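Long-range contacts in homoserine dehydrogenase (Thermoplasma acidophilum, PDB 3ING), which probably catalyses the NADP(H)-dependent interconversion of aspartate semialdehyde and homoserine on the route to threonine and methionine: residues A[6-11]-A[84-89]; A[97-102]-A[115-120]; A[121-126]-A[230-235]. All coordinates share one frame; numbering follows the deposited sequence. Where two conformers were deposited one is given.

Contact 1: A[6-11]-A[84-89]. With NDP (NADPH dihydro-nicotinamide-adenine-dinucleotide phosphate), chain C.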
loop_
_atom_site.group_PDB
_atom_site.type_symbol
_atom_site.label_atom_id
_atom_site.label_comp_id
_atom_site.label_asym_id
_atom_site.label_seq_id
_atom_site.Cartn_x
_atom_site.Cartn_y
_atom_site.Cartn_z
ATOM N N ARG A 6 -2.507 -21.528 -12.668
ATOM C CA ARG A 6 -3.593 -22.463 -12.512
ATOM C C ARG A 6 -3.980 -22.506 -11.044
ATOM O O ARG A 6 -3.110 -22.722 -10.183
ATOM C CB ARG A 6 -3.159 -23.834 -12.963
ATOM C CG ARG A 6 -2.788 -23.939 -14.484
ATOM C CD ARG A 6 -1.972 -25.187 -14.767
ATOM N NE ARG A 6 -0.736 -25.181 -13.974
ATOM C CZ ARG A 6 0.124 -26.199 -13.886
ATOM N NH1 ARG A 6 -0.074 -27.330 -14.564
ATOM N NH2 ARG A 6 1.199 -26.082 -13.121
ATOM N N ILE A 7 -5.269 -22.286 -10.756
ATOM C CA ILE A 7 -5.733 -22.292 -9.363
ATOM C C ILE A 7 -6.876 -23.279 -9.123
ATOM O O ILE A 7 -7.598 -23.732 -10.058
ATOM C CB ILE A 7 -6.139 -20.870 -8.858
ATOM C CG1 ILE A 7 -7.611 -20.547 -9.251
ATOM C CG2 ILE A 7 -5.103 -19.834 -9.334
ATOM C CD1 ILE A 7 -8.107 -19.259 -8.788
ATOM N N ILE A 8 -6.991 -23.641 -7.852
ATOM C CA ILE A 8 -8.096 -24.425 -7.354
ATOM C C ILE A 8 -8.783 -23.536 -6.334
ATOM O O ILE A 8 -8.125 -22.974 -5.454
ATOM C CB ILE A 8 -7.628 -25.737 -6.695
ATOM C CG1 ILE A 8 -7.171 -26.748 -7.775
ATOM C CG2 ILE A 8 -8.749 -26.312 -5.874
ATOM C CD1 ILE A 8 -6.289 -27.906 -7.222
ATOM N N LEU A 9 -10.103 -23.392 -6.451
ATOM C CA LEU A 9 -10.856 -22.517 -5.561
ATOM C C LEU A 9 -11.796 -23.340 -4.675
ATOM O O LEU A 9 -12.698 -23.968 -5.179
ATOM C CB LEU A 9 -11.700 -21.522 -6.366
ATOM C CG LEU A 9 -12.602 -20.557 -5.568
ATOM C CD1 LEU A 9 -11.737 -19.783 -4.507
ATOM C CD2 LEU A 9 -13.405 -19.577 -6.467
HETATM N N MSE A 10 -11.624 -23.241 -3.365
HETATM C CA MSE A 10 -12.468 -23.910 -2.411
HETATM C C MSE A 10 -13.406 -22.873 -1.795
HETATM O O MSE A 10 -12.936 -21.969 -1.120
HETATM C CB MSE A 10 -11.627 -24.492 -1.285
HETATM C CG MSE A 10 -10.627 -25.554 -1.648
HETATM SE SE MSE A 10 -11.415 -27.304 -1.561
HETATM C CE MSE A 10 -12.091 -27.491 0.225
ATOM N N GLY A 11 -14.709 -23.002 -2.037
ATOM C CA GLY A 11 -15.692 -22.046 -1.520
ATOM C C GLY A 11 -16.058 -21.020 -2.551
ATOM O O GLY A 11 -15.198 -20.319 -3.069
ATOM N N ASP A 84 -1.063 -24.465 -9.524
ATOM C CA ASP A 84 0.014 -23.754 -8.844
ATOM C C ASP A 84 -0.397 -23.251 -7.451
ATOM O O ASP A 84 0.457 -23.006 -6.600
ATOM C CB ASP A 84 0.329 -22.564 -9.698
ATOM C CG ASP A 84 0.676 -22.985 -11.131
ATOM O OD1 ASP A 84 1.666 -23.730 -11.258
ATOM O OD2 ASP A 84 -0.045 -22.620 -12.083
ATOM N N LEU A 85 -1.700 -23.100 -7.243
ATOM C CA LEU A 85 -2.199 -22.387 -6.084
ATOM C C LEU A 85 -3.584 -22.839 -5.667
ATOM O O LEU A 85 -4.450 -23.079 -6.517
ATOM C CB LEU A 85 -2.199 -20.914 -6.507
ATOM C CG LEU A 85 -2.469 -19.684 -5.677
ATOM C CD1 LEU A 85 -1.686 -18.476 -6.285
ATOM C CD2 LEU A 85 -3.942 -19.428 -5.670
ATOM N N LEU A 86 -3.786 -22.988 -4.354
ATOM C CA LEU A 86 -5.094 -23.262 -3.777
ATOM C C LEU A 86 -5.608 -21.985 -3.124
ATOM O O LEU A 86 -4.852 -21.289 -2.440
ATOM C CB LEU A 86 -5.040 -24.368 -2.718
ATOM C CG LEU A 86 -6.347 -24.499 -1.901
ATOM C CD1 LEU A 86 -7.356 -25.465 -2.559
ATOM C CD2 LEU A 86 -6.031 -24.909 -0.486
ATOM N N VAL A 87 -6.879 -21.668 -3.363
ATOM C CA VAL A 87 -7.512 -20.501 -2.787
ATOM C C VAL A 87 -8.619 -20.976 -1.832
ATOM O O VAL A 87 -9.510 -21.744 -2.212
ATOM C CB VAL A 87 -8.105 -19.603 -3.870
ATOM C CG1 VAL A 87 -8.730 -18.324 -3.215
ATOM C CG2 VAL A 87 -7.056 -19.273 -4.937
ATOM N N ASP A 88 -8.519 -20.544 -0.578
ATOM C CA ASP A 88 -9.481 -20.901 0.465
ATOM C C ASP A 88 -10.444 -19.772 0.751
ATOM O O ASP A 88 -10.070 -18.785 1.369
ATOM C CB ASP A 88 -8.745 -21.258 1.752
ATOM C CG ASP A 88 -9.671 -21.720 2.860
ATOM O OD1 ASP A 88 -10.857 -21.899 2.579
ATOM O OD2 ASP A 88 -9.193 -21.928 4.019
ATOM N N CYS A 89 -11.665 -19.904 0.241
ATOM C CA CYS A 89 -12.735 -19.003 0.563
ATOM C C CYS A 89 -13.852 -19.742 1.334
ATOM O O CYS A 89 -15.057 -19.436 1.186
ATOM C CB CYS A 89 -13.290 -18.386 -0.723
ATOM S SG CYS A 89 -12.123 -17.224 -1.504
HETATM P PA NDP C . -20.084 -17.954 2.530
HETATM O O1A NDP C . -20.909 -17.005 1.760
HETATM O O2A NDP C . -20.767 -18.699 3.614
HETATM O O5B NDP C . -19.427 -19.048 1.547
HETATM C C5B NDP C . -18.676 -20.171 1.961
HETATM C C4B NDP C . -18.436 -21.106 0.786
HETATM O O4B NDP C . -17.777 -22.279 1.188
HETATM C C3B NDP C . -19.751 -21.612 0.177
HETATM O O3B NDP C . -19.575 -21.964 -1.186
HETATM C C2B NDP C . -20.038 -22.833 0.984
HETATM O O2B NDP C . -20.874 -23.761 0.351
HETATM C C1B NDP C . -18.648 -23.402 1.069
HETATM N N9A NDP C . -18.413 -24.297 2.195
HETATM C C8A NDP C . -18.955 -24.322 3.450
HETATM N N7A NDP C . -18.340 -25.328 4.148
HETATM C C5A NDP C . -17.436 -25.909 3.346
HETATM C C6A NDP C . -16.586 -26.971 3.579
HETATM N N6A NDP C . -16.349 -27.385 4.821
HETATM N N1A NDP C . -15.781 -27.311 2.552
HETATM C C2A NDP C . -15.818 -26.700 1.315
HETATM N N3A NDP C . -16.658 -25.631 1.065
HETATM C C4A NDP C . -17.450 -25.271 2.117
HETATM O O3 NDP C . -18.806 -17.194 3.138
HETATM P PN NDP C . -18.142 -15.841 2.576
HETATM O O1N NDP C . -18.943 -14.671 3.050
HETATM O O2N NDP C . -17.907 -16.046 1.114
HETATM O O5D NDP C . -16.722 -15.784 3.360
HETATM C C5D NDP C . -15.771 -16.770 2.958
HETATM C C4D NDP C . -14.506 -16.609 3.795
HETATM O O4D NDP C . -13.998 -15.316 3.559
HETATM C C3D NDP C . -14.737 -16.693 5.280
HETATM O O3D NDP C . -13.756 -17.488 5.957
HETATM C C2D NDP C . -14.723 -15.248 5.742
HETATM O O2D NDP C . -14.323 -15.103 7.078
HETATM C C1D NDP C . -13.730 -14.641 4.778
HETATM N N1N NDP C . -13.852 -13.201 4.639
HETATM C C2N NDP C . -15.050 -12.661 4.249
HETATM C C3N NDP C . -15.287 -11.294 4.272
HETATM C C7N NDP C . -16.551 -10.776 3.700
HETATM O O7N NDP C . -16.471 -9.561 3.057
HETATM N N7N NDP C . -17.670 -11.488 3.686
HETATM C C4N NDP C . -14.133 -10.304 4.394
HETATM C C5N NDP C . -12.860 -11.004 4.782
HETATM C C6N NDP C . -12.767 -12.391 4.868
HETATM P P2B NDP C . -22.316 -23.391 -0.245
HETATM O O1X NDP C . -22.825 -24.769 -0.568
HETATM O O2X NDP C . -22.239 -22.347 -1.398
HETATM O O3X NDP C . -23.038 -22.783 0.916
#
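R6, in strand 4-10, and D84, just before strand 85-88, meet at the end of this parallel pairing far from the cofactor; the two strands are the middle ones of the Rossmann-type sheet that carries NADPH. Their side chains cross at about a right angle. The guanidinium grips the carboxylate side-on as a salt bridge: R6 NE points at D84 OD2 over 3.3 Å, and R6 NH2 at D84 OD1 over 3.0 Å. A bend in the R6 chain (chi3 -59°) brings NE round to this partner. Both oxygens lie close to the guanidinium plane, yet the two planes stand 47° apart, so the nitrogens arrive from above the carboxylate. The anti lone pair of D84 OD2 goes instead to R6 N at 2.8 Å, giving that oxygen two donors, while D84 N donates back to R6 O. An alanine in place of D84 would remove the carboxylate and would probably leave the R6 guanidinium without this mate and R6 N without its acceptor.

Further along, I8 N, V87 N, M10 N and C89 N bond in turn to L85 O, I8 O, V87 O and M10 O. On the face covered by helix 306-321, I7 and L85 lie side by side, pointing the same way, with I7 CG2 3.9 Å from L85 CD2. L9 instead slants across V87, its CD1 3.6 Å from V87 CG1. The other face holds I8, L86 and selenomethionine M10; helix 97-108 covers L86 and M10 there, and I8 packs on L78. At the cofactor end, a CB on G11 would collide with C89 O, and the bare G11 CA lies 3.4 Å from NDP O4B. The bent M10 side chain brings its CE to 4.0 Å from NDP C2A of the adenine.

Contact 2: A[97-102]-A[115-120]; sequences VREYSL and TANKSG. With NDP (NADPH dihydro-nicotinamide-adenine-dinucleotide phosphate), chain C.
E99 and N117 meet through their polar ends, the side chains crossing at about a right angle with carboxylate and amide planes 78° apart. N117 ND2 donates to the anti lone pair of E99 OE2 at 2.9 Å, and a bend at chi2 (88°) puts E99 CD beside the N117 amide. S93 OG holds the other oxygen, OE1. Besides this bond, E99 CB rests on G120 CA at 3.6 Å; any CB on G120 would run into it, so the absent side chain permits the close approach of the two helices. The N117 amide is held through its oxygen as well, because OD1 accepts from S119 N at 2.8 Å, a capping bond at the turn into helix 119-135. Helix 97-108 is the connection of a beta-alpha-beta crossover of the Rossmann fold, from strand 85-88 to the parallel strand 112-115, beyond whose end A116 to K118 pass along NADPH. A116 O comes within 3.2 Å of NDP C1D. R98 carries the contact to the adenine end, its guanidinium having E99 CD over one face and NDP N6A over the opposite one, both offset toward the rim, while T90 OG1 is hydrogen-bonded to both R98 NH2 and N117 ND2.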
loop_
_atom_site.group_PDB
_atom_site.type_symbol
_atom_site.label_atom_id
_atom_site.label_comp_id
_atom_site.label_asym_id
_atom_site.label_seq_id
_atom_site.Cartn_x
_atom_site.Cartn_y
_atom_site.Cartn_z
ATOM N N VAL A 97 -8.331 -26.774 12.261
ATOM C CA VAL A 97 -7.702 -28.046 11.880
ATOM C C VAL A 97 -8.003 -28.399 10.428
ATOM O O VAL A 97 -7.125 -28.856 9.701
ATOM C CB VAL A 97 -8.140 -29.167 12.869
ATOM C CG1 VAL A 97 -7.637 -30.503 12.426
ATOM C CG2 VAL A 97 -7.655 -28.798 14.309
ATOM N N ARG A 98 -9.248 -28.163 9.998
ATOM C CA ARG A 98 -9.645 -28.416 8.625
ATOM C C ARG A 98 -8.790 -27.595 7.629
ATOM O O ARG A 98 -8.321 -28.109 6.596
ATOM C CB ARG A 98 -11.144 -28.094 8.449
ATOM C CG ARG A 98 -11.644 -28.378 7.037
ATOM C CD ARG A 98 -13.126 -28.049 6.805
ATOM N NE ARG A 98 -13.433 -26.641 7.041
ATOM C CZ ARG A 98 -13.088 -25.646 6.210
ATOM N NH1 ARG A 98 -12.395 -25.857 5.087
ATOM N NH2 ARG A 98 -13.412 -24.417 6.522
ATOM N N GLU A 99 -8.558 -26.338 7.977
ATOM C CA GLU A 99 -7.790 -25.420 7.162
ATOM C C GLU A 99 -6.316 -25.827 7.123
ATOM O O GLU A 99 -5.686 -25.856 6.055
ATOM C CB GLU A 99 -7.954 -24.015 7.709
ATOM C CG GLU A 99 -9.392 -23.409 7.573
ATOM C CD GLU A 99 -10.376 -23.693 8.716
ATOM O OE1 GLU A 99 -10.106 -24.586 9.550
ATOM O OE2 GLU A 99 -11.475 -23.040 8.731
ATOM N N TYR A 100 -5.756 -26.128 8.295
ATOM C CA TYR A 100 -4.400 -26.632 8.342
ATOM C C TYR A 100 -4.240 -27.854 7.430
ATOM O O TYR A 100 -3.280 -27.943 6.684
ATOM C CB TYR A 100 -3.955 -26.971 9.774
ATOM C CG TYR A 100 -2.797 -27.956 9.839
ATOM C CD1 TYR A 100 -1.514 -27.592 9.432
ATOM C CD2 TYR A 100 -2.992 -29.243 10.283
ATOM C CE1 TYR A 100 -0.450 -28.517 9.495
ATOM C CE2 TYR A 100 -1.944 -30.176 10.323
ATOM C CZ TYR A 100 -0.685 -29.787 9.938
ATOM O OH TYR A 100 0.356 -30.679 9.986
ATOM N N SER A 101 -5.169 -28.796 7.510
ATOM C CA SER A 101 -5.117 -29.985 6.720
ATOM C C SER A 101 -5.162 -29.656 5.227
ATOM O O SER A 101 -4.425 -30.224 4.427
ATOM C CB SER A 101 -6.273 -30.912 7.114
ATOM O OG SER A 101 -6.174 -31.291 8.485
ATOM N N LEU A 102 -6.023 -28.728 4.862
ATOM C CA LEU A 102 -6.128 -28.307 3.498
ATOM C C LEU A 102 -4.829 -27.705 2.980
ATOM O O LEU A 102 -4.383 -28.090 1.918
ATOM C CB LEU A 102 -7.284 -27.326 3.351
ATOM C CG LEU A 102 -7.628 -26.780 1.986
ATOM C CD1 LEU A 102 -8.128 -27.883 1.078
ATOM C CD2 LEU A 102 -8.669 -25.660 2.187
ATOM N N THR A 115 -5.451 -17.377 1.101
ATOM C CA THR A 115 -6.628 -17.569 1.903
ATOM C C THR A 115 -7.294 -16.263 2.320
ATOM O O THR A 115 -6.645 -15.268 2.616
ATOM C CB THR A 115 -6.315 -18.434 3.162
ATOM O OG1 THR A 115 -7.547 -18.774 3.863
ATOM C CG2 THR A 115 -5.335 -17.709 4.124
ATOM N N ALA A 116 -8.617 -16.314 2.332
ATOM C CA ALA A 116 -9.514 -15.323 2.976
ATOM C C ALA A 116 -10.006 -15.822 4.334
ATOM O O ALA A 116 -10.529 -15.051 5.140
ATOM C CB ALA A 116 -10.776 -15.061 2.053
ATOM N N ASN A 117 -9.865 -17.116 4.561
ATOM C CA ASN A 117 -10.326 -17.758 5.785
ATOM C C ASN A 117 -9.299 -17.496 6.898
ATOM O O ASN A 117 -8.116 -17.713 6.704
ATOM C CB ASN A 117 -10.568 -19.249 5.484
ATOM C CG ASN A 117 -10.874 -20.093 6.735
ATOM O OD1 ASN A 117 -10.338 -19.838 7.777
ATOM N ND2 ASN A 117 -11.697 -21.116 6.588
ATOM N N LYS A 118 -9.774 -16.999 8.049
ATOM C CA LYS A 118 -8.931 -16.573 9.164
ATOM C C LYS A 118 -8.660 -17.645 10.195
ATOM O O LYS A 118 -7.766 -17.475 11.036
ATOM C CB LYS A 118 -9.621 -15.409 9.878
ATOM C CG LYS A 118 -9.936 -14.309 8.886
ATOM C CD LYS A 118 -11.038 -13.381 9.335
ATOM C CE LYS A 118 -11.710 -12.748 8.096
ATOM N NZ LYS A 118 -12.889 -11.912 8.460
ATOM N N SER A 119 -9.429 -18.731 10.171
ATOM C CA SER A 119 -9.385 -19.693 11.300
ATOM C C SER A 119 -8.130 -20.563 11.346
ATOM O O SER A 119 -7.600 -20.866 12.415
ATOM C CB SER A 119 -10.605 -20.592 11.240
ATOM O OG SER A 119 -10.658 -21.444 12.370
ATOM N N GLY A 120 -7.668 -21.007 10.188
ATOM C CA GLY A 120 -6.433 -21.796 10.136
ATOM C C GLY A 120 -5.278 -21.017 10.710
ATOM O O GLY A 120 -4.639 -21.461 11.615
HETATM P PA NDP C . -20.084 -17.954 2.530
HETATM O O1A NDP C . -20.909 -17.005 1.760
HETATM O O2A NDP C . -20.767 -18.699 3.614
HETATM O O5B NDP C . -19.427 -19.048 1.547
HETATM C C5B NDP C . -18.676 -20.171 1.961
HETATM C C4B NDP C . -18.436 -21.106 0.786
HETATM O O4B NDP C . -17.777 -22.279 1.188
HETATM C C3B NDP C . -19.751 -21.612 0.177
HETATM O O3B NDP C . -19.575 -21.964 -1.186
HETATM C C2B NDP C . -20.038 -22.833 0.984
HETATM O O2B NDP C . -20.874 -23.761 0.351
HETATM C C1B NDP C . -18.648 -23.402 1.069
HETATM N N9A NDP C . -18.413 -24.297 2.195
HETATM C C8A NDP C . -18.955 -24.322 3.450
HETATM N N7A NDP C . -18.340 -25.328 4.148
HETATM C C5A NDP C . -17.436 -25.909 3.346
HETATM C C6A NDP C . -16.586 -26.971 3.579
HETATM N N6A NDP C . -16.349 -27.385 4.821
HETATM N N1A NDP C . -15.781 -27.311 2.552
HETATM C C2A NDP C . -15.818 -26.700 1.315
HETATM N N3A NDP C . -16.658 -25.631 1.065
HETATM C C4A NDP C . -17.450 -25.271 2.117
HETATM O O3 NDP C . -18.806 -17.194 3.138
HETATM P PN NDP C . -18.142 -15.841 2.576
HETATM O O1N NDP C . -18.943 -14.671 3.050
HETATM O O2N NDP C . -17.907 -16.046 1.114
HETATM O O5D NDP C . -16.722 -15.784 3.360
HETATM C C5D NDP C . -15.771 -16.770 2.958
HETATM C C4D NDP C . -14.506 -16.609 3.795
HETATM O O4D NDP C . -13.998 -15.316 3.559
HETATM C C3D NDP C . -14.737 -16.693 5.280
HETATM O O3D NDP C . -13.756 -17.488 5.957
HETATM C C2D NDP C . -14.723 -15.248 5.742
HETATM O O2D NDP C . -14.323 -15.103 7.078
HETATM C C1D NDP C . -13.730 -14.641 4.778
HETATM N N1N NDP C . -13.852 -13.201 4.639
HETATM C C2N NDP C . -15.050 -12.661 4.249
HETATM C C3N NDP C . -15.287 -11.294 4.272
HETATM C C7N NDP C . -16.551 -10.776 3.700
HETATM O O7N NDP C . -16.471 -9.561 3.057
HETATM N N7N NDP C . -17.670 -11.488 3.686
HETATM C C4N NDP C . -14.133 -10.304 4.394
HETATM C C5N NDP C . -12.860 -11.004 4.782
HETATM C C6N NDP C . -12.767 -12.391 4.868
HETATM P P2B NDP C . -22.316 -23.391 -0.245
HETATM O O1X NDP C . -22.825 -24.769 -0.568
HETATM O O2X NDP C . -22.239 -22.347 -1.398
HETATM O O3X NDP C . -23.038 -22.783 0.916
#

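Contact 3: A[121-126]-A[230-235]; sequences LANKWH and YTLNDV
A122, N123 and W125 form a water-mediated, partly buried contact with Y230, T231 and L232, where one side of helix 119-135 in the nucleotide-binding part faces the turn that follows helix 212-226. No clear direct hydrogen bond crosses it. One water accepts from W125 N at 3.1 Å and lies within hydrogen-bonding distance of both L121 O and Y230 O, the latter at 2.8 Å; it thus sits between a helix pair four residues apart and the turn. A second water donates to N123 OD1 at 2.7 Å and accepts from L232 N at 3.2 Å. N123 CG lies anti to its carbonyl carbon (chi1 -71°), and beyond it OD1 also leans on L232 CD1 at 3.4 Å, while ND2 turns back to S119 O in its own helix. Between the two waters, T231 CA makes a CA-H...O contact with A122 O at 3.4 Å, and T231 CG2 packs near N123 O. The turn keeps its shape by bonds of its own. T231 N donates to D234 OD2, and T231 OG1 accepts from N233 N at 3.1 Å, an ST turn leading into the 3-10 segment 232-234.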
loop_
_atom_site.group_PDB
_atom_site.type_symbol
_atom_site.label_atom_id
_atom_site.label_comp_id
_atom_site.label_asym_id
_atom_site.label_seq_id
_atom_site.Cartn_x
_atom_site.Cartn_y
_atom_site.Cartn_z
ATOM N N LEU A 121 -5.053 -19.800 10.206
ATOM C CA LEU A 121 -3.949 -18.980 10.673
ATOM C C LEU A 121 -4.117 -18.517 12.101
ATOM O O LEU A 121 -3.142 -18.342 12.805
ATOM C CB LEU A 121 -3.783 -17.764 9.748
ATOM C CG LEU A 121 -3.355 -18.083 8.310
ATOM C CD1 LEU A 121 -3.405 -16.844 7.422
ATOM C CD2 LEU A 121 -1.958 -18.759 8.293
ATOM N N ALA A 122 -5.348 -18.314 12.544
ATOM C CA ALA A 122 -5.581 -17.841 13.920
ATOM C C ALA A 122 -5.369 -18.931 14.996
ATOM O O ALA A 122 -5.045 -18.622 16.137
ATOM C CB ALA A 122 -6.989 -17.209 14.045
ATOM N N ASN A 123 -5.515 -20.189 14.595
ATOM C CA ASN A 123 -5.431 -21.328 15.481
ATOM C C ASN A 123 -4.189 -22.186 15.310
ATOM O O ASN A 123 -3.702 -22.782 16.278
ATOM C CB ASN A 123 -6.671 -22.211 15.251
ATOM C CG ASN A 123 -7.951 -21.572 15.770
ATOM O OD1 ASN A 123 -8.114 -21.432 16.968
ATOM N ND2 ASN A 123 -8.871 -21.236 14.882
ATOM N N LYS A 124 -3.682 -22.265 14.086
ATOM C CA LYS A 124 -2.654 -23.223 13.710
ATOM C C LYS A 124 -1.491 -22.579 12.923
ATOM O O LYS A 124 -0.903 -23.201 12.032
ATOM C CB LYS A 124 -3.294 -24.342 12.871
ATOM C CG LYS A 124 -4.443 -25.125 13.552
ATOM C CD LYS A 124 -4.162 -26.571 13.822
ATOM C CE LYS A 124 -2.751 -26.838 14.282
ATOM N NZ LYS A 124 -2.639 -27.945 15.241
ATOM N N TRP A 125 -1.121 -21.370 13.309
ATOM C CA TRP A 125 -0.062 -20.615 12.627
ATOM C C TRP A 125 1.205 -21.433 12.570
ATOM O O TRP A 125 1.825 -21.565 11.523
ATOM C CB TRP A 125 0.226 -19.326 13.395
ATOM C CG TRP A 125 1.246 -18.467 12.772
ATOM C CD1 TRP A 125 2.608 -18.586 12.873
ATOM C CD2 TRP A 125 1.002 -17.349 11.910
ATOM N NE1 TRP A 125 3.209 -17.600 12.140
ATOM C CE2 TRP A 125 2.247 -16.830 11.541
ATOM C CE3 TRP A 125 -0.161 -16.742 11.413
ATOM C CZ2 TRP A 125 2.377 -15.743 10.684
ATOM C CZ3 TRP A 125 -0.036 -15.652 10.567
ATOM C CH2 TRP A 125 1.233 -15.164 10.213
ATOM N N HIS A 126 1.585 -21.995 13.704
ATOM C CA HIS A 126 2.835 -22.747 13.795
ATOM C C HIS A 126 2.881 -23.925 12.825
ATOM O O HIS A 126 3.830 -24.067 12.061
ATOM C CB HIS A 126 3.096 -23.236 15.229
ATOM C CG HIS A 126 4.255 -24.184 15.320
ATOM N ND1 HIS A 126 5.562 -23.751 15.455
ATOM C CD2 HIS A 126 4.313 -25.534 15.231
ATOM C CE1 HIS A 126 6.371 -24.798 15.462
ATOM N NE2 HIS A 126 5.643 -25.893 15.296
ATOM N N TYR A 230 1.354 -16.785 18.170
ATOM C CA TYR A 230 0.258 -16.778 19.087
ATOM C C TYR A 230 -0.949 -17.506 18.455
ATOM O O TYR A 230 -0.998 -17.716 17.237
ATOM C CB TYR A 230 -0.152 -15.346 19.417
ATOM C CG TYR A 230 0.760 -14.551 20.347
ATOM C CD1 TYR A 230 1.979 -15.025 20.779
ATOM C CD2 TYR A 230 0.402 -13.257 20.723
ATOM C CE1 TYR A 230 2.813 -14.231 21.582
ATOM C CE2 TYR A 230 1.216 -12.482 21.523
ATOM C CZ TYR A 230 2.416 -12.959 21.949
ATOM O OH TYR A 230 3.194 -12.121 22.750
ATOM N N THR A 231 -1.854 -17.944 19.331
ATOM C CA THR A 231 -3.154 -18.473 18.959
ATOM C C THR A 231 -4.217 -17.572 19.629
ATOM O O THR A 231 -3.892 -16.592 20.310
ATOM C CB THR A 231 -3.345 -19.912 19.500
ATOM O OG1 THR A 231 -3.473 -19.869 20.930
ATOM C CG2 THR A 231 -2.159 -20.848 19.103
ATOM N N LEU A 232 -5.483 -17.944 19.502
ATOM C CA LEU A 232 -6.571 -17.209 20.151
ATOM C C LEU A 232 -6.431 -17.164 21.656
ATOM O O LEU A 232 -6.919 -16.232 22.285
ATOM C CB LEU A 232 -7.921 -17.839 19.767
ATOM C CG LEU A 232 -8.326 -17.663 18.289
ATOM C CD1 LEU A 232 -9.558 -18.536 17.871
ATOM C CD2 LEU A 232 -8.599 -16.171 17.969
ATOM N N ASN A 233 -5.747 -18.161 22.234
ATOM C CA ASN A 233 -5.516 -18.225 23.664
ATOM C C ASN A 233 -4.622 -17.096 24.160
ATOM O O ASN A 233 -4.571 -16.828 25.349
ATOM C CB ASN A 233 -4.862 -19.579 24.021
ATOM C CG ASN A 233 -5.732 -20.797 23.629
ATOM O OD1 ASN A 233 -6.959 -20.743 23.757
ATOM N ND2 ASN A 233 -5.097 -21.890 23.141
ATOM N N ASP A 234 -3.967 -16.384 23.256
ATOM C CA ASP A 234 -2.957 -15.391 23.623
ATOM C C ASP A 234 -3.355 -13.964 23.390
ATOM O O ASP A 234 -2.525 -13.073 23.560
ATOM C CB ASP A 234 -1.698 -15.639 22.778
ATOM C CG ASP A 234 -1.060 -16.999 23.059
ATOM O OD1 ASP A 234 -0.832 -17.308 24.260
ATOM O OD2 ASP A 234 -0.794 -17.747 22.093
ATOM N N VAL A 235 -4.597 -13.738 22.962
ATOM C CA VAL A 235 -5.057 -12.398 22.631
ATOM C C VAL A 235 -6.265 -12.074 23.472
ATOM O O VAL A 235 -6.890 -12.971 23.997
ATOM C CB VAL A 235 -5.381 -12.271 21.148
ATOM C CG1 VAL A 235 -4.202 -12.800 20.290
ATOM C CG2 VAL A 235 -6.683 -13.006 20.792
HETATM O O HOH W 1 -2.170 -19.649 15.604
HETATM O O HOH W 2 -6.569 -20.953 19.099
#

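Overall arrangement
Contacts 1 and 2 are buried, whereas contact 3 is only partly so. Contact 1 is strand pairing in the middle of the sheet, with aliphatic side chains on both faces and its one salt bridge at the end far from the cofactor. Contact 2 is small and mostly polar, built on a carboxylate-amide bond; it adjoins contact 1, with D88 O close to A116 N as a probable hydrogen bond and L86 packed on L102. Both line NADPH. Contacts 2 and 3 share helix 119-135, the first at its beginning, the second on its next turns. In contact 3 two waters carry the clear hydrogen bonds, and the partner comes from the segment 230-235, more than a hundred residues later.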